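Local coordinates for protein probable eukaryotic D-amino acid tRNA deacylase, LMAJ005534AAA (Leishmania major, PDB 1TC5) that may hydrolyse D-tyrosyl-tRNA(Tyr) to D-tyrosine and free tRNA(Tyr), as a homodimeric, highly divergent member of the DTD family of D-aminoacyl-tRNA deacylases, at residues 55-59 and 128-132; 65-71 and 83-88; 90-96 and 165-171. Residue numbers count along the deposited sequence, not the author numbering.

Contact 1: 55-59 and 128-132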
loop_
_atom_site.group_PDB
_atom_site.type_symbol
_atom_site.label_atom_id
_atom_site.label_comp_id
_atom_site.label_asym_id
_atom_site.label_seq_id
_atom_site.Cartn_x
_atom_site.Cartn_y
_atom_site.Cartn_z
ATOM N N ASP A 55 12.485 0.061 23.942
ATOM C CA ASP A 55 12.065 -1.310 23.671
ATOM C C ASP A 55 10.623 -1.557 24.097
ATOM O O ASP A 55 9.908 -2.278 23.407
ATOM C CB ASP A 55 12.965 -2.316 24.399
ATOM C CG ASP A 55 14.182 -2.707 23.594
ATOM O OD1 ASP A 55 14.345 -2.243 22.451
ATOM O OD2 ASP A 55 15.040 -3.486 24.037
ATOM N N GLU A 56 10.206 -0.987 25.233
ATOM C CA GLU A 56 8.834 -1.184 25.720
ATOM C C GLU A 56 7.832 -0.588 24.734
ATOM O O GLU A 56 6.760 -1.149 24.531
ATOM C CB GLU A 56 8.632 -0.586 27.121
ATOM N N ALA A 57 8.208 0.532 24.116
ATOM C CA ALA A 57 7.403 1.171 23.080
ATOM C C ALA A 57 7.405 0.400 21.742
ATOM O O ALA A 57 6.377 0.334 21.074
ATOM C CB ALA A 57 7.871 2.610 22.866
ATOM N N LEU A 58 8.544 -0.174 21.351
ATOM C CA LEU A 58 8.592 -1.013 20.149
ATOM C C LEU A 58 7.733 -2.266 20.312
ATOM O O LEU A 58 7.028 -2.655 19.388
ATOM C CB LEU A 58 10.020 -1.447 19.810
ATOM C CG LEU A 58 10.852 -0.627 18.827
ATOM C CD1 LEU A 58 12.167 -1.353 18.602
ATOM C CD2 LEU A 58 10.153 -0.366 17.493
ATOM N N ARG A 59 7.825 -2.891 21.477
ATOM C CA ARG A 59 7.068 -4.110 21.806
ATOM C C ARG A 59 5.569 -3.822 21.886
ATOM O O ARG A 59 4.737 -4.682 21.570
ATOM C CB ARG A 59 7.521 -4.677 23.156
ATOM C CG ARG A 59 8.769 -5.548 23.100
ATOM C CD ARG A 59 8.958 -6.450 24.327
ATOM N NE ARG A 59 10.326 -6.972 24.425
ATOM C CZ ARG A 59 11.324 -6.384 25.086
ATOM N NH1 ARG A 59 11.139 -5.235 25.738
ATOM N NH2 ARG A 59 12.528 -6.949 25.097
ATOM N N ARG A 128 15.278 -3.923 15.189
ATOM C CA ARG A 128 14.743 -4.320 16.491
ATOM C C ARG A 128 13.295 -4.728 16.353
ATOM O O ARG A 128 12.861 -5.719 16.927
ATOM C CB ARG A 128 14.912 -3.172 17.485
ATOM C CG ARG A 128 14.759 -3.542 18.934
ATOM C CD ARG A 128 15.954 -4.265 19.505
ATOM N NE ARG A 128 15.726 -4.703 20.886
ATOM C CZ ARG A 128 16.182 -5.840 21.416
ATOM N NH1 ARG A 128 16.907 -6.705 20.707
ATOM N NH2 ARG A 128 15.911 -6.116 22.681
ATOM N N PHE A 129 12.560 -3.984 15.544
ATOM C CA PHE A 129 11.163 -4.266 15.288
ATOM C C PHE A 129 10.956 -5.608 14.578
ATOM O O PHE A 129 10.050 -6.350 14.936
ATOM C CB PHE A 129 10.541 -3.137 14.467
ATOM C CG PHE A 129 9.115 -3.372 14.106
ATOM C CD1 PHE A 129 8.097 -2.981 14.974
ATOM C CD2 PHE A 129 8.782 -3.975 12.896
ATOM C CE1 PHE A 129 6.765 -3.181 14.641
ATOM C CE2 PHE A 129 7.432 -4.172 12.543
ATOM C CZ PHE A 129 6.433 -3.788 13.428
ATOM N N CYS A 130 11.813 -5.931 13.605
ATOM C CA CYS A 130 11.726 -7.201 12.905
ATOM C C CYS A 130 12.090 -8.365 13.839
ATOM O O CYS A 130 11.457 -9.420 13.782
ATOM C CB CYS A 130 12.622 -7.207 11.655
ATOM S SG CYS A 130 12.154 -6.033 10.311
ATOM N N HIS A 131 13.106 -8.166 14.683
ATOM C CA HIS A 131 13.460 -9.153 15.712
ATOM C C HIS A 131 12.267 -9.489 16.644
ATOM O O HIS A 131 11.980 -10.663 16.917
ATOM C CB HIS A 131 14.663 -8.651 16.526
ATOM C CG HIS A 131 14.950 -9.474 17.747
ATOM N ND1 HIS A 131 15.145 -10.839 17.695
ATOM C CD2 HIS A 131 15.049 -9.129 19.054
ATOM C CE1 HIS A 131 15.362 -11.297 18.917
ATOM N NE2 HIS A 131 15.300 -10.282 19.760
ATOM N N PHE A 132 11.600 -8.453 17.153
ATOM C CA PHE A 132 10.480 -8.620 18.063
ATOM C C PHE A 132 9.336 -9.360 17.393
ATOM O O PHE A 132 8.652 -10.127 18.037
ATOM C CB PHE A 132 9.996 -7.264 18.595
ATOM C CG PHE A 132 10.902 -6.628 19.627
ATOM C CD1 PHE A 132 11.805 -7.381 20.388
ATOM C CD2 PHE A 132 10.815 -5.258 19.871
ATOM C CE1 PHE A 132 12.612 -6.778 21.346
ATOM C CE2 PHE A 132 11.625 -4.648 20.827
ATOM C CZ PHE A 132 12.519 -5.416 21.573
#

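Contact 2: 65-71 and 83-88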
loop_
_atom_site.group_PDB
_atom_site.type_symbol
_atom_site.label_atom_id
_atom_site.label_comp_id
_atom_site.label_asym_id
_atom_site.label_seq_id
_atom_site.Cartn_x
_atom_site.Cartn_y
_atom_site.Cartn_z
ATOM N N LEU A 65 0.124 -4.468 16.245
ATOM C CA LEU A 65 0.148 -5.250 15.015
ATOM C C LEU A 65 -0.431 -6.662 15.164
ATOM O O LEU A 65 -1.159 -7.116 14.297
ATOM C CB LEU A 65 1.577 -5.348 14.468
ATOM C CG LEU A 65 1.752 -6.244 13.233
ATOM C CD1 LEU A 65 0.966 -5.686 12.017
ATOM C CD2 LEU A 65 3.210 -6.373 12.887
ATOM N N LEU A 66 -0.111 -7.357 16.254
ATOM C CA LEU A 66 -0.481 -8.766 16.397
ATOM C C LEU A 66 -1.784 -9.020 17.146
ATOM O O LEU A 66 -2.459 -10.003 16.858
ATOM C CB LEU A 66 0.670 -9.555 17.045
ATOM C CG LEU A 66 2.011 -9.489 16.319
ATOM C CD1 LEU A 66 3.054 -10.341 17.077
ATOM C CD2 LEU A 66 1.920 -9.911 14.856
ATOM N N HIS A 67 -2.143 -8.145 18.093
ATOM C CA HIS A 67 -3.307 -8.353 18.970
ATOM C C HIS A 67 -4.600 -7.768 18.426
ATOM O O HIS A 67 -5.687 -8.153 18.839
ATOM C CB HIS A 67 -3.086 -7.717 20.366
ATOM C CG HIS A 67 -1.900 -8.263 21.099
ATOM N ND1 HIS A 67 -1.125 -7.496 21.947
ATOM C CD2 HIS A 67 -1.359 -9.504 21.111
ATOM C CE1 HIS A 67 -0.145 -8.238 22.433
ATOM N NE2 HIS A 67 -0.267 -9.461 21.945
ATOM N N THR A 68 -4.491 -6.781 17.564
ATOM C CA THR A 68 -5.676 -6.117 17.029
ATOM C C THR A 68 -6.340 -7.020 15.990
ATOM O O THR A 68 -5.663 -7.577 15.137
ATOM C CB THR A 68 -5.279 -4.756 16.396
ATOM O OG1 THR A 68 -4.487 -4.014 17.342
ATOM C CG2 THR A 68 -6.507 -3.872 16.126
ATOM N N LYS A 69 -7.656 -7.175 16.097
ATOM C CA LYS A 69 -8.431 -7.909 15.108
ATOM C C LYS A 69 -8.680 -6.967 13.955
ATOM O O LYS A 69 -9.435 -6.029 14.086
ATOM C CB LYS A 69 -9.734 -8.404 15.708
ATOM C CG LYS A 69 -9.524 -9.373 16.899
ATOM C CD LYS A 69 -10.858 -9.741 17.578
ATOM C CE LYS A 69 -10.661 -10.637 18.802
ATOM N NZ LYS A 69 -10.939 -12.074 18.528
ATOM N N ILE A 70 -8.000 -7.195 12.839
ATOM C CA ILE A 70 -8.054 -6.282 11.705
ATOM C C ILE A 70 -8.652 -6.952 10.486
ATOM O O ILE A 70 -9.639 -6.478 9.959
ATOM C CB ILE A 70 -6.630 -5.761 11.368
ATOM C CG1 ILE A 70 -6.013 -5.072 12.590
ATOM C CG2 ILE A 70 -6.689 -4.785 10.177
ATOM C CD1 ILE A 70 -4.478 -4.948 12.515
ATOM N N PHE A 71 -8.033 -8.059 10.058
ATOM C CA PHE A 71 -8.309 -8.679 8.755
ATOM C C PHE A 71 -9.264 -9.887 8.797
ATOM O O PHE A 71 -9.316 -10.631 9.774
ATOM C CB PHE A 71 -7.003 -9.064 8.039
ATOM C CG PHE A 71 -6.111 -7.874 7.754
ATOM C CD1 PHE A 71 -6.443 -6.968 6.777
ATOM C CD2 PHE A 71 -4.968 -7.639 8.518
ATOM C CE1 PHE A 71 -5.651 -5.814 6.551
ATOM C CE2 PHE A 71 -4.165 -6.530 8.290
ATOM C CZ PHE A 71 -4.516 -5.601 7.313
ATOM N N PRO A 83 -13.270 -10.056 11.629
ATOM C CA PRO A 83 -11.868 -9.640 11.790
ATOM C C PRO A 83 -11.166 -10.520 12.857
ATOM O O PRO A 83 -11.769 -10.925 13.845
ATOM C CB PRO A 83 -11.975 -8.171 12.205
ATOM C CG PRO A 83 -13.328 -7.724 11.713
ATOM C CD PRO A 83 -14.217 -8.938 11.815
ATOM N N GLN A 84 -9.917 -10.855 12.593
ATOM C CA GLN A 84 -9.139 -11.726 13.452
ATOM C C GLN A 84 -7.789 -11.079 13.660
ATOM O O GLN A 84 -7.326 -10.294 12.823
ATOM C CB GLN A 84 -8.944 -13.095 12.784
ATOM C CG GLN A 84 -10.193 -13.951 12.653
ATOM C CD GLN A 84 -9.861 -15.347 12.046
ATOM O OE1 GLN A 84 -9.480 -15.452 10.871
ATOM N NE2 GLN A 84 -10.025 -16.391 12.839
ATOM N N SER A 85 -7.169 -11.390 14.786
ATOM C CA SER A 85 -5.810 -10.964 15.047
ATOM C C SER A 85 -4.818 -11.951 14.438
ATOM O O SER A 85 -5.105 -13.133 14.270
ATOM C CB SER A 85 -5.553 -10.879 16.549
ATOM O OG SER A 85 -5.662 -12.144 17.130
ATOM N N LEU A 86 -3.643 -11.445 14.099
ATOM C CA LEU A 86 -2.543 -12.309 13.738
ATOM C C LEU A 86 -2.240 -13.257 14.881
ATOM O O LEU A 86 -1.926 -14.415 14.646
ATOM C CB LEU A 86 -1.295 -11.489 13.399
ATOM C CG LEU A 86 -1.335 -10.967 11.979
ATOM C CD1 LEU A 86 -0.470 -9.713 11.855
ATOM C CD2 LEU A 86 -0.890 -12.096 10.997
ATOM N N GLU A 87 -2.364 -12.778 16.120
ATOM C CA GLU A 87 -2.061 -13.598 17.290
ATOM C C GLU A 87 -2.899 -14.884 17.299
ATOM O O GLU A 87 -2.374 -15.961 17.512
ATOM C CB GLU A 87 -2.248 -12.785 18.584
ATOM C CG GLU A 87 -2.054 -13.562 19.885
ATOM C CD GLU A 87 -2.320 -12.712 21.126
ATOM O OE1 GLU A 87 -3.408 -12.087 21.225
ATOM O OE2 GLU A 87 -1.428 -12.656 22.019
ATOM N N GLU A 88 -4.189 -14.788 17.004
ATOM C CA GLU A 88 -5.042 -15.979 17.038
ATOM C C GLU A 88 -4.899 -16.832 15.774
ATOM O O GLU A 88 -5.489 -17.897 15.695
ATOM C CB GLU A 88 -6.514 -15.603 17.290
ATOM C CG GLU A 88 -7.244 -14.934 16.134
ATOM C CD GLU A 88 -8.586 -14.362 16.566
ATOM O OE1 GLU A 88 -9.319 -15.044 17.323
ATOM O OE2 GLU A 88 -8.898 -13.218 16.180
HETATM O O HOH W 1 -3.501 -8.437 13.900
HETATM O O HOH W 2 -11.625 -12.727 16.096
HETATM O O HOH W 3 -5.276 -8.889 11.688
#

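Contact 3: 90-96 and 165-171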
loop_
_atom_site.group_PDB
_atom_site.type_symbol
_atom_site.label_atom_id
_atom_site.label_comp_id
_atom_site.label_asym_id
_atom_site.label_seq_id
_atom_site.Cartn_x
_atom_site.Cartn_y
_atom_site.Cartn_z
ATOM N N PRO A 90 -1.623 -18.036 14.272
ATOM C CA PRO A 90 -0.150 -18.125 14.313
ATOM C C PRO A 90 0.552 -18.521 13.023
ATOM O O PRO A 90 1.751 -18.247 12.930
ATOM C CB PRO A 90 0.132 -19.215 15.374
ATOM C CG PRO A 90 -1.205 -19.905 15.647
ATOM C CD PRO A 90 -2.272 -18.922 15.259
ATOM N N GLU A 91 -0.150 -19.154 12.088
ATOM C CA GLU A 91 0.442 -19.663 10.857
ATOM C C GLU A 91 0.456 -18.680 9.697
ATOM O O GLU A 91 1.092 -18.956 8.685
ATOM C CB GLU A 91 -0.296 -20.918 10.417
ATOM C CG GLU A 91 -0.064 -22.104 11.341
ATOM C CD GLU A 91 -0.407 -23.418 10.664
ATOM O OE1 GLU A 91 0.394 -23.879 9.811
ATOM O OE2 GLU A 91 -1.473 -23.981 10.977
ATOM N N MET A 92 -0.252 -17.561 9.838
ATOM C CA MET A 92 -0.223 -16.516 8.827
ATOM C C MET A 92 1.214 -15.969 8.715
ATOM O O MET A 92 1.951 -15.913 9.701
ATOM C CB MET A 92 -1.200 -15.382 9.174
ATOM C CG MET A 92 -2.704 -15.724 9.079
ATOM S SD MET A 92 -3.294 -16.232 7.409
ATOM C CE MET A 92 -3.297 -18.021 7.585
ATOM N N ASP A 93 1.590 -15.606 7.497
ATOM C CA ASP A 93 2.885 -15.028 7.190
ATOM C C ASP A 93 2.800 -13.518 7.369
ATOM O O ASP A 93 1.739 -12.929 7.245
ATOM C CB ASP A 93 3.298 -15.388 5.746
ATOM C CG ASP A 93 3.749 -16.813 5.599
ATOM O OD1 ASP A 93 3.678 -17.612 6.564
ATOM O OD2 ASP A 93 4.207 -17.250 4.530
ATOM N N ILE A 94 3.932 -12.911 7.691
ATOM C CA ILE A 94 4.067 -11.455 7.769
ATOM C C ILE A 94 5.264 -11.078 6.899
ATOM O O ILE A 94 6.343 -11.691 6.990
ATOM C CB ILE A 94 4.236 -10.969 9.248
ATOM C CG1 ILE A 94 3.035 -11.411 10.097
ATOM C CG2 ILE A 94 4.359 -9.446 9.317
ATOM C CD1 ILE A 94 3.286 -11.324 11.597
ATOM N N LEU A 95 5.037 -10.097 6.040
ATOM C CA LEU A 95 6.032 -9.543 5.144
ATOM C C LEU A 95 6.192 -8.072 5.487
ATOM O O LEU A 95 5.249 -7.329 5.359
ATOM C CB LEU A 95 5.554 -9.674 3.694
ATOM C CG LEU A 95 6.483 -9.088 2.634
ATOM C CD1 LEU A 95 7.858 -9.701 2.716
ATOM C CD2 LEU A 95 5.906 -9.294 1.233
ATOM N N ILE A 96 7.392 -7.685 5.910
ATOM C CA ILE A 96 7.675 -6.342 6.436
ATOM C C ILE A 96 8.555 -5.647 5.424
ATOM O O ILE A 96 9.608 -6.187 5.027
ATOM C CB ILE A 96 8.432 -6.423 7.806
ATOM C CG1 ILE A 96 7.626 -7.231 8.820
ATOM C CG2 ILE A 96 8.695 -5.047 8.342
ATOM C CD1 ILE A 96 8.421 -7.689 10.020
ATOM N N TYR A 165 1.109 -20.406 3.334
ATOM C CA TYR A 165 1.671 -19.730 4.497
ATOM C C TYR A 165 2.402 -20.769 5.369
ATOM O O TYR A 165 2.140 -21.983 5.265
ATOM C CB TYR A 165 0.548 -19.045 5.304
ATOM C CG TYR A 165 -0.612 -19.985 5.603
ATOM C CD1 TYR A 165 -0.557 -20.861 6.687
ATOM C CD2 TYR A 165 -1.734 -20.019 4.790
ATOM C CE1 TYR A 165 -1.581 -21.746 6.953
ATOM C CE2 TYR A 165 -2.784 -20.902 5.054
ATOM C CZ TYR A 165 -2.682 -21.776 6.135
ATOM O OH TYR A 165 -3.697 -22.653 6.423
ATOM N N ASN A 166 3.320 -20.304 6.218
ATOM C CA ASN A 166 4.105 -21.190 7.087
ATOM C C ASN A 166 4.749 -20.446 8.269
ATOM O O ASN A 166 5.907 -20.646 8.600
ATOM C CB ASN A 166 5.174 -21.953 6.292
ATOM C CG ASN A 166 5.777 -23.110 7.086
ATOM O OD1 ASN A 166 6.963 -23.453 6.924
ATOM N ND2 ASN A 166 4.977 -23.697 7.962
ATOM N N SER A 167 3.968 -19.583 8.907
ATOM C CA SER A 167 4.397 -18.841 10.092
ATOM C C SER A 167 5.666 -18.015 9.836
ATOM O O SER A 167 6.510 -17.874 10.718
ATOM C CB SER A 167 4.584 -19.764 11.311
ATOM O OG SER A 167 3.420 -20.491 11.633
ATOM N N ARG A 168 5.775 -17.437 8.642
ATOM C CA ARG A 168 6.986 -16.701 8.253
ATOM C C ARG A 168 6.963 -15.275 8.733
ATOM O O ARG A 168 5.902 -14.689 8.917
ATOM C CB ARG A 168 7.190 -16.746 6.741
ATOM C CG ARG A 168 7.471 -18.151 6.280
ATOM C CD ARG A 168 7.817 -18.291 4.833
ATOM N NE ARG A 168 6.604 -18.497 4.079
ATOM C CZ ARG A 168 6.193 -19.636 3.551
ATOM N NH1 ARG A 168 6.919 -20.754 3.563
ATOM N NH2 ARG A 168 5.015 -19.639 2.962
ATOM N N VAL A 169 8.150 -14.735 8.984
ATOM C CA VAL A 169 8.331 -13.304 9.188
ATOM C C VAL A 169 9.465 -12.920 8.222
ATOM O O VAL A 169 10.655 -13.122 8.517
ATOM C CB VAL A 169 8.678 -12.957 10.665
ATOM C CG1 VAL A 169 8.997 -11.487 10.801
ATOM C CG2 VAL A 169 7.561 -13.341 11.594
ATOM N N ILE A 170 9.054 -12.434 7.051
ATOM C CA ILE A 170 9.943 -12.020 5.989
ATOM C C ILE A 170 10.085 -10.521 6.095
ATOM O O ILE A 170 9.118 -9.840 6.370
ATOM C CB ILE A 170 9.378 -12.400 4.588
ATOM C CG1 ILE A 170 8.976 -13.878 4.517
ATOM C CG2 ILE A 170 10.390 -12.063 3.509
ATOM C CD1 ILE A 170 10.086 -14.887 4.907
ATOM N N SER A 171 11.302 -10.023 5.898
ATOM C CA SER A 171 11.577 -8.596 5.999
ATOM C C SER A 171 12.574 -8.122 4.937
ATOM O O SER A 171 13.531 -8.825 4.571
ATOM C CB SER A 171 12.066 -8.256 7.416
ATOM O OG SER A 171 13.135 -9.100 7.798
HETATM O O HOH W 4 4.174 -15.084 10.884
#

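Contact 1: 55-59 and 128-132
This is a helix-helix packing contact, apolar inside and charged at its margin, in which the first turn of helix 55-67 meets the later half of helix 119-136. The short axis segments come within 10.2 Å of each other, and their N-to-C directions diverge by 56° (signed crossing angle -56°), so the touching surface is small, 335 Å² over both sides. Leu58 is the main apolar residue that 55-59 brings to the contact. It points toward the partner, where its CB lies 3.7 Å from CE2 of Phe132, at the edge of that ring, while Leu58 CD1 approaches CG of Arg128 at 3.4 Å and Leu58 CD2 reaches CB of Phe129 at 4.1 Å. Val62, one turn further along helix 55-67, carries the same apolar surface on and touches both phenylalanines. The arrangement illustrates how two helix segments of one alpha/beta fold, 68 residues apart in sequence, meet through a few large side chains. Toward solvent the chemistry changes. Asp55 and Arg128 form a salt bridge: Arg128 NE donates to Asp55 OD1 at 3.2 Å and Arg128 NH2 to Asp55 OD2 at 3.1 Å, a side-on, two-pronged pairing with Asp55 OD2 near the guanidinium plane. Arg59 lies along the Phe132 ring, its CG 3.9 Å from the ring centroid and 17° off the normal, a CH-pi contact; farther out, its guanidinium has Phe132 CZ over one face. Arg59 NH2 also stands 4.2 Å from NH2 of Arg128, two like charges near the carboxylate of Asp55.

Contact 2: 65-71 and 83-88
An ST motif at Ser85 shapes the loop that docks against the C-terminal end of helix 55-67 and the extended chain leaving it. Ser85 OG accepts from Glu88 N (3.0 Å), while Ser85 N donates to Glu88 OE2 (2.9 Å), so serine and glutamate tie the turn reciprocally. The turn meets the helix end where Glu87 N donates to Leu66 O at 2.9 Å. Two backbone bonds join the segments beyond the helix: Ile70 N to Gln84 O (3.2 Å) and Gln84 N to Phe71 O (2.9 Å). Water 1 fills the gap between, donating to Leu65 O and Thr68 O and accepting from Leu86 N. On the buried side Leu86 CD1 packs 3.8 Å from Leu66 CD2, and Leu86 also rests on Val38 of strand 37-45. Thr68 OG1 is bonded to Val64 O. Ile70 and Thr68 pack on Val111 and Ser110 of the second subunit, with backbone bonds to that subunit from Lys69, so 65-71 itself forms part of the subunit interface. At the exposed edge Lys69 NZ and Glu88 OE2 form a salt bridge with a weak hydrogen bond (3.3 Å); water 2, 2.6 Å from Lys69 NZ, donates to both Glu88 OE2 and Pro83 O.

Contact 3: 90-96 and 165-171
Two parallel strands, 93-96 and 169-171, run side by side, their short axes 4.6 Å apart and 14° from parallel. The ladder steps from one strand to the other: Ile94 N donates to Arg168 O (2.9 Å), Ile170 N to Ile94 O (2.8 Å) and Ile96 N to Ile170 O (2.8 Å). Ahead of it the two segments meet as loops, with Ser167, at left-handed phi/psi of 57/38, donating from N to Glu91 O (3.0 Å) and from OG to Pro90 O (3.1 Å). Asp93 ties these loops. Its OD1 accepts from Asn166 N (2.7 Å) and Arg168 N (3.0 Å), and its OD2 forms a salt bridge with Arg168 NE (2.7 Å) while also accepting from Gly35 N. Met92 CE lies over the Tyr165 ring, 3.7 Å from the centroid, a CH-pi contact; SD, oblique at 5.2 Å, adds a Met-aromatic one. Leu95 CD1 meets Ile170 CG2 at 3.6 Å on one face, and Ile96 CD1 meets Val169 CG1 at 3.9 Å on the other. Strand 169-171 is outermost in this chain's mixed sheet; 93-98 separates it from 37-45, and helix 119-136 covers the Ile96, Val169 and Ser171 face through Tyr126, Cys130 and Val133.

In the fold
The three contacts differ in chemistry with their place in the fold. Contact 3, nearest the chain centre, is backbone pairing in the central sheet; contact 1 joins two helices by side chains alone; contact 2 combines loop backbone bonds with water and touches the second subunit. Contacts 1 and 2 share helix 55-67, holding its beginning and its end, and touch through Phe129 and Leu65. Helix 119-136 links contact 1 to contact 3, where Cys130 packs on Ser171 and Ile96. Leu66 and Leu86 of contact 2 reach Ile94 of contact 3. Each contact has buried apolar residues and an ion pair, but Asp93-Arg168, with the aspartate buried, is more enclosed than Lys69-Glu88, both exposed.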